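Local coordinates for CrRbcX-IIa (Chlamydomonas reinhardtii, PDB 5BS1), which acts as a chaperone of Rubisco assembly, probably as a homodimer that holds the large subunit until the holoenzyme has formed, at the interface of chains A and B. Coordinates in Å, arbitrary orientation; residue numbers count along the deposited sequence, not the author numbering. Chains: chain A/B, CrRbcX-IIa.

Contact 1: the interface of chains A and B. Residues chain A 14, 17-18, 21; chain B 21, 24, 97, 99, 102.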
ATOM      1  N   GLU A  14       8.355  -5.786  -0.051  1.00  8.43           N
ATOM      2  CA  GLU A  14       7.411  -6.596   0.709  1.00  8.39           C
ATOM      3  C   GLU A  14       7.189  -6.031   2.122  1.00  8.10           C
ATOM      4  O   GLU A  14       6.035  -5.939   2.599  1.00  8.59           O
ATOM      5  CB  GLU A  14       7.878  -8.044   0.787  1.00  8.58           C
ATOM      6  CG  GLU A  14       7.764  -8.815  -0.522  1.00  9.18           C
ATOM      7  CD  GLU A  14       8.984  -8.751  -1.399  1.00  9.45           C
ATOM      8  OE1 GLU A  14       9.895  -7.941  -1.154  1.00  9.26           O
ATOM      9  OE2 GLU A  14       9.044  -9.520  -2.384  1.00  9.91           O
ATOM     10  N   ALA A  17       5.318  -2.711   1.904  1.00  6.63           N
ATOM     11  CA  ALA A  17       3.910  -2.976   1.659  1.00  6.49           C
ATOM     12  C   ALA A  17       3.223  -3.437   2.938  1.00  6.38           C
ATOM     13  O   ALA A  17       2.121  -2.989   3.226  1.00  6.45           O
ATOM     14  CB  ALA A  17       3.742  -3.985   0.542  1.00  6.59           C
ATOM     15  N   ALA A  18       3.877  -4.298   3.697  1.00  6.57           N
ATOM     16  CA  ALA A  18       3.293  -4.820   4.962  1.00  7.03           C
ATOM     17  C   ALA A  18       3.039  -3.682   5.937  1.00  7.27           C
ATOM     18  O   ALA A  18       1.972  -3.595   6.526  1.00  7.25           O
ATOM     19  CB  ALA A  18       4.202  -5.882   5.561  1.00  7.01           C
ATOM     20  N   LEU A  21       0.214  -1.521   4.731  1.00  8.74           N
ATOM     21  CA  LEU A  21      -1.066  -2.226   4.983  1.00  8.77           C
ATOM     22  C   LEU A  21      -1.455  -2.099   6.453  1.00  8.67           C
ATOM     23  O   LEU A  21      -2.624  -1.870   6.770  1.00  8.59           O
ATOM     24  CB  LEU A  21      -1.008  -3.703   4.599  1.00  9.60           C
ATOM     25  CG  LEU A  21      -1.023  -4.002   3.103  1.00 10.25           C
ATOM     26  CD1 LEU A  21      -0.660  -5.438   2.883  1.00 11.21           C
ATOM     27  CD2 LEU A  21      -2.352  -3.660   2.463  1.00 10.78           C
TER
ATOM     28  N   LEU B  21      -0.057  -1.068  -4.618  1.00  8.73           N
ATOM     29  CA  LEU B  21       0.886  -2.096  -5.054  1.00  8.95           C
ATOM     30  C   LEU B  21       1.359  -1.837  -6.485  1.00  9.31           C
ATOM     31  O   LEU B  21       2.537  -1.964  -6.800  1.00  9.17           O
ATOM     32  CB  LEU B  21       0.294  -3.501  -4.946  1.00  9.05           C
ATOM     33  CG  LEU B  21       0.182  -4.052  -3.527  1.00  9.29           C
ATOM     34  CD1 LEU B  21      -0.646  -5.324  -3.588  1.00  9.20           C
ATOM     35  CD2 LEU B  21       1.520  -4.330  -2.901  1.00  9.32           C
ATOM     36  N   LEU B  24       3.873   0.749  -6.435  1.00  8.86           N
ATOM     37  CA  LEU B  24       5.104   0.135  -5.908  1.00  8.88           C
ATOM     38  C   LEU B  24       5.859  -0.644  -6.988  1.00  8.62           C
ATOM     39  O   LEU B  24       7.064  -0.484  -7.121  1.00  8.37           O
ATOM     40  CB  LEU B  24       4.773  -0.772  -4.716  1.00  9.14           C
ATOM     41  CG  LEU B  24       5.939  -1.556  -4.131  1.00  9.41           C
ATOM     42  CD1 LEU B  24       6.978  -0.608  -3.545  1.00  9.30           C
ATOM     43  CD2 LEU B  24       5.463  -2.566  -3.099  1.00  9.51           C
ATOM     44  N   PHE B  97       7.548 -10.708  -6.570  1.00 11.68           N
ATOM     45  CA  PHE B  97       7.056 -10.040  -5.321  1.00 10.68           C
ATOM     46  C   PHE B  97       6.422 -11.052  -4.373  1.00 10.39           C
ATOM     47  O   PHE B  97       5.470 -11.741  -4.752  1.00 10.09           O
ATOM     48  CB  PHE B  97       6.049  -8.951  -5.685  1.00 10.41           C
ATOM     49  CG  PHE B  97       5.495  -8.184  -4.519  1.00  9.83           C
ATOM     50  CD1 PHE B  97       6.277  -7.253  -3.864  1.00 10.01           C
ATOM     51  CD2 PHE B  97       4.182  -8.336  -4.150  1.00 10.18           C
ATOM     52  CE1 PHE B  97       5.775  -6.549  -2.794  1.00 10.15           C
ATOM     53  CE2 PHE B  97       3.655  -7.608  -3.095  1.00 10.39           C
ATOM     54  CZ  PHE B  97       4.459  -6.720  -2.419  1.00  9.84           C
ATOM     55  N   TRP B  99       4.132 -11.631  -2.007  1.00  9.11           N
ATOM     56  CA  TRP B  99       2.922 -11.137  -1.374  1.00  9.23           C
ATOM     57  C   TRP B  99       2.566 -11.959  -0.145  1.00  8.95           C
ATOM     58  O   TRP B  99       2.027 -11.395   0.810  1.00  9.42           O
ATOM     59  CB  TRP B  99       1.797 -11.125  -2.382  1.00  9.45           C
ATOM     60  CG  TRP B  99       0.415 -10.757  -1.883  1.00  9.24           C
ATOM     61  CD1 TRP B  99      -0.679 -11.556  -1.930  1.00  9.78           C
ATOM     62  CD2 TRP B  99      -0.022  -9.509  -1.318  1.00  9.34           C
ATOM     63  NE1 TRP B  99      -1.761 -10.895  -1.451  1.00  9.71           N
ATOM     64  CE2 TRP B  99      -1.387  -9.638  -1.054  1.00  8.97           C
ATOM     65  CE3 TRP B  99       0.603  -8.299  -1.012  1.00  9.38           C
ATOM     66  CZ2 TRP B  99      -2.139  -8.608  -0.528  1.00  9.20           C
ATOM     67  CZ3 TRP B  99      -0.143  -7.266  -0.461  1.00  9.16           C
ATOM     68  CH2 TRP B  99      -1.511  -7.423  -0.242  1.00  9.40           C
ATOM     69  N   THR B 102       4.440 -10.460   2.671  1.00  8.97           N
ATOM     70  CA  THR B 102       3.797  -9.227   3.046  1.00  8.84           C
ATOM     71  C   THR B 102       2.629  -9.505   3.989  1.00  8.39           C
ATOM     72  O   THR B 102       2.497  -8.872   5.021  1.00  8.21           O
ATOM     73  CB  THR B 102       3.314  -8.449   1.819  1.00  9.30           C
ATOM     74  OG1 THR B 102       4.459  -8.039   1.055  1.00 10.47           O
ATOM     75  CG2 THR B 102       2.520  -7.235   2.199  1.00  9.24           C
TER
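B:Thr102 meets the first turns of an A-chain helix with both branches of its side chain, and each branch has a different task. Its hydroxyl OG1 donates a hydrogen bond of 3.0 Å to the backbone carbonyl O of A:Glu14. The hydroxyl comes in from the flank of that carbonyl, with a C=O...OG1 angle of 103° and tilted somewhat out of the carbonyl plane, which probably leaves the end of the C=O to the helix's own backbone bonding. The side chains of A:Glu14 and B:Thr102 cross at about a right angle. The methyl CG2, anti to the B:Thr102 backbone N, is turned towards the same helix, where it packs 3.7 Å from CD1 of A:Leu21 and 3.8 Å from CB of A:Ala17. Threonine suits this place because it carries a donor and a methyl on the same CB, and the alanines suit theirs because small side chains let the helices come close.

A:Glu14 and B:Phe97 slide past each other in opposite directions. The glutamate chain bends at chi2 (90°), carrying the carboxylate alongside the phenyl ring, and the two planes lie 11° apart. The carboxylate is displaced beyond the CD1-CE1 side of the ring, while the methylene CG lies above CE1 at 3.8 Å. The contact is therefore mainly one of methylene against ring, and OE2 is carried on to the B:Phe97 backbone, 3.6 Å from its CA. At the tip of the ring, CZ of B:Phe97 points at CB of A:Ala17 (4.1 Å), which CD2 of B:Leu21 also approaches.

A:Leu21 crosses B:Trp99 at about a right angle. Its CD1 stands to one side of the indole plane at the outer rim, 3.8 Å from CH2, and does not sit over the ring centre.

The site lies where the N-terminal half of helix 13-38 of chain A crosses the start of helix 99-121 of chain B, with B:Phe97 in the short loop leading into that helix.

Contact 2: the interface of chains A and B. Residues chain A 106-107, 110-111; chain B 22, 25, 91, 94.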
ATOM      1  N   ALA A 106      -4.094  -6.218  -8.488  1.00 10.76           N
ATOM      2  CA  ALA A 106      -2.846  -5.476  -8.752  1.00 10.92           C
ATOM      3  C   ALA A 106      -2.123  -6.055  -9.970  1.00 11.06           C
ATOM      4  O   ALA A 106      -1.587  -5.331 -10.799  1.00 10.65           O
ATOM      5  CB  ALA A 106      -1.938  -5.480  -7.532  1.00 11.40           C
ATOM      6  N   SER A 107      -2.135  -7.375 -10.059  1.00 11.31           N
ATOM      7  CA  SER A 107      -1.427  -8.119 -11.110  1.00 10.86           C
ATOM      8  C   SER A 107      -2.158  -7.949 -12.442  1.00 11.53           C
ATOM      9  O   SER A 107      -1.555  -7.554 -13.442  1.00 11.49           O
ATOM     10  CB  SER A 107      -1.329  -9.586 -10.713  1.00 11.03           C
ATOM     11  OG  SER A 107      -0.536  -9.735  -9.548  1.00 10.10           O
ATOM     12  N   THR A 110      -1.949  -4.410 -13.734  1.00 11.07           N
ATOM     13  CA  THR A 110      -0.612  -4.124 -14.245  1.00 11.67           C
ATOM     14  C   THR A 110      -0.479  -4.624 -15.688  1.00 12.66           C
ATOM     15  O   THR A 110      -0.024  -3.892 -16.580  1.00 12.95           O
ATOM     16  CB  THR A 110       0.496  -4.720 -13.380  1.00 11.85           C
ATOM     17  OG1 THR A 110       0.472  -4.097 -12.081  1.00 10.25           O
ATOM     18  CG2 THR A 110       1.859  -4.496 -14.001  1.00 11.69           C
ATOM     19  N   ARG A 111      -0.880  -5.865 -15.906  1.00 13.01           N
ATOM     20  CA  ARG A 111      -0.883  -6.437 -17.269  1.00 15.19           C
ATOM     21  C   ARG A 111      -1.746  -5.619 -18.210  1.00 15.62           C
ATOM     22  O   ARG A 111      -1.335  -5.317 -19.353  1.00 16.25           O
ATOM     23  CB  ARG A 111      -1.329  -7.903 -17.220  1.00 15.40           C
ATOM     24  CG  ARG A 111      -0.329  -8.803 -16.505  1.00 16.32           C
ATOM     25  CD  ARG A 111      -0.712 -10.279 -16.619  1.00 17.75           C
ATOM     26  NE  ARG A 111      -1.956 -10.614 -15.926  1.00 19.98           N
ATOM     27  CZ  ARG A 111      -2.020 -11.145 -14.698  1.00 19.27           C
ATOM     28  NH1 ARG A 111      -0.920 -11.428 -14.009  1.00 19.35           N
ATOM     29  NH2 ARG A 111      -3.200 -11.411 -14.160  1.00 20.66           N
TER
ATOM     30  N   ARG B  22       0.431  -1.471  -7.338  1.00  9.83           N
ATOM     31  CA  ARG B  22       0.746  -1.211  -8.754  1.00 10.73           C
ATOM     32  C   ARG B  22       1.764  -0.075  -8.874  1.00 10.57           C
ATOM     33  O   ARG B  22       2.742  -0.171  -9.631  1.00 10.22           O
ATOM     34  CB  ARG B  22      -0.507  -0.889  -9.518  1.00 12.73           C
ATOM     35  CG  ARG B  22      -1.423  -2.075  -9.722  1.00 14.59           C
ATOM     36  CD  ARG B  22      -2.274  -1.937 -10.949  1.00 17.22           C
ATOM     37  NE  ARG B  22      -1.321  -1.641 -11.996  1.00 19.12           N
ATOM     38  CZ  ARG B  22      -1.379  -0.638 -12.869  1.00 20.27           C
ATOM     39  NH1 ARG B  22      -0.341  -0.482 -13.689  1.00 18.93           N
ATOM     40  NH2 ARG B  22      -2.432   0.177 -12.932  1.00 22.05           N
ATOM     41  N   PHE B  25       5.140  -1.442  -7.759  1.00  8.92           N
ATOM     42  CA  PHE B  25       5.785  -2.271  -8.784  1.00  9.12           C
ATOM     43  C   PHE B  25       6.401  -1.397  -9.876  1.00  9.15           C
ATOM     44  O   PHE B  25       7.503  -1.690 -10.359  1.00  9.40           O
ATOM     45  CB  PHE B  25       4.812  -3.259  -9.394  1.00  9.12           C
ATOM     46  CG  PHE B  25       4.114  -4.179  -8.406  1.00  9.12           C
ATOM     47  CD1 PHE B  25       4.678  -4.467  -7.182  1.00  9.32           C
ATOM     48  CD2 PHE B  25       2.919  -4.780  -8.746  1.00  9.34           C
ATOM     49  CE1 PHE B  25       4.039  -5.332  -6.299  1.00  9.28           C
ATOM     50  CE2 PHE B  25       2.252  -5.607  -7.857  1.00  9.44           C
ATOM     51  CZ  PHE B  25       2.814  -5.886  -6.642  1.00  9.71           C
ATOM     52  N   GLU B  91       5.961  -5.963 -14.994  1.00 12.04           N
ATOM     53  CA  GLU B  91       5.175  -7.162 -15.202  1.00 12.32           C
ATOM     54  C   GLU B  91       5.915  -8.422 -14.729  1.00 12.16           C
ATOM     55  O   GLU B  91       5.322  -9.274 -14.038  1.00 11.44           O
ATOM     56  CB  GLU B  91       4.784  -7.271 -16.684  1.00 14.08           C
ATOM     57  CG  GLU B  91       3.885  -8.470 -16.958  1.00 15.50           C
ATOM     58  CD  GLU B  91       3.097  -8.401 -18.259  1.00 17.84           C
ATOM     59  OE1 GLU B  91       2.902  -7.298 -18.837  1.00 18.59           O
ATOM     60  OE2 GLU B  91       2.629  -9.495 -18.684  1.00 20.28           O
ATOM     61  N   LEU B  94       5.726  -9.086 -10.956  1.00 11.14           N
ATOM     62  CA  LEU B  94       4.529  -9.715 -10.390  1.00 11.34           C
ATOM     63  C   LEU B  94       4.816 -11.143  -9.923  1.00 12.53           C
ATOM     64  O   LEU B  94       4.179 -11.623  -8.988  1.00 14.89           O
ATOM     65  CB  LEU B  94       3.427  -9.750 -11.425  1.00 11.43           C
ATOM     66  CG  LEU B  94       2.945  -8.406 -11.943  1.00 11.35           C
ATOM     67  CD1 LEU B  94       1.960  -8.608 -13.081  1.00 11.67           C
ATOM     68  CD2 LEU B  94       2.335  -7.614 -10.810  1.00 11.13           C
TER
HETATM   69  O   HOH W   1       2.159  -1.634 -12.070  1.00 15.90           O
HETATM   70  O   HOH W   2       0.932  -7.269 -20.515  1.00 19.09           O
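The hydroxyl OG1 of A:Thr110 is gripped from several directions. It donates to the backbone O of A:Ala106 one turn earlier (2.7 Å), and it accepts a hydrogen bond of 3.0 Å from NE of B:Arg22. That bond is fairly straight, 156° at the hydrogen, and the hydroxyl lies close to the guanidinium plane. Water 1, 3.0 Å from the same OG1, also bonds to the backbone O and to NH1 of B:Arg22. The arginine's CG and CD rest against A:Ala106, CG 3.4 Å from its backbone O, and the bend at chi3 (52°) then brings NE and the guanidinium alongside A:Thr110. With B:Arg22 replaced by an alanine, the threonine hydroxyl would probably lose its donor from the other chain, and a gap would open beside A:Ala106.

B:Leu94 spreads its forked end over A:Ser107, with CD1 towards the backbone O and CD2 3.8 Å from the hydroxyl OG; a small serine leaves room for this.

A:Arg111 and B:Glu91 cross at about a right angle without a salt bridge: NE and OE2 are 5.5 Å apart. The A:Arg111 guanidinium has the backbone O of A:Ser107 over the centre of one face. The carboxylate instead packs on the arginine CG, and its OE1 reaches the backbone O of A:Arg111 through water 2. The opposite charges may still attract weakly.

The patch fastens helix 99-121 of one subunit along its neighbour, probably helping to hold the RbcX dimer together.

Contact 1 and contact 2 lie about 12 Å apart, measured between the centres of their C-alpha atoms, and share the same two main helices with the chains exchanged. In contact 1 helix 13-38 belongs to chain A and helix 99-121 to chain B; in contact 2 helix 99-121 comes from chain A and helix 13-37 from chain B. Contact 2 adds B:Glu91 and B:Leu94, contact 1 B:Phe97. B:Leu21 and B:Arg22, sequence neighbours, serve one patch each. With their two-fold twins, the contacts bind each helix 99-121 to the other subunit at successive points, which should fix the angle between subunits in the elongated RbcX dimer.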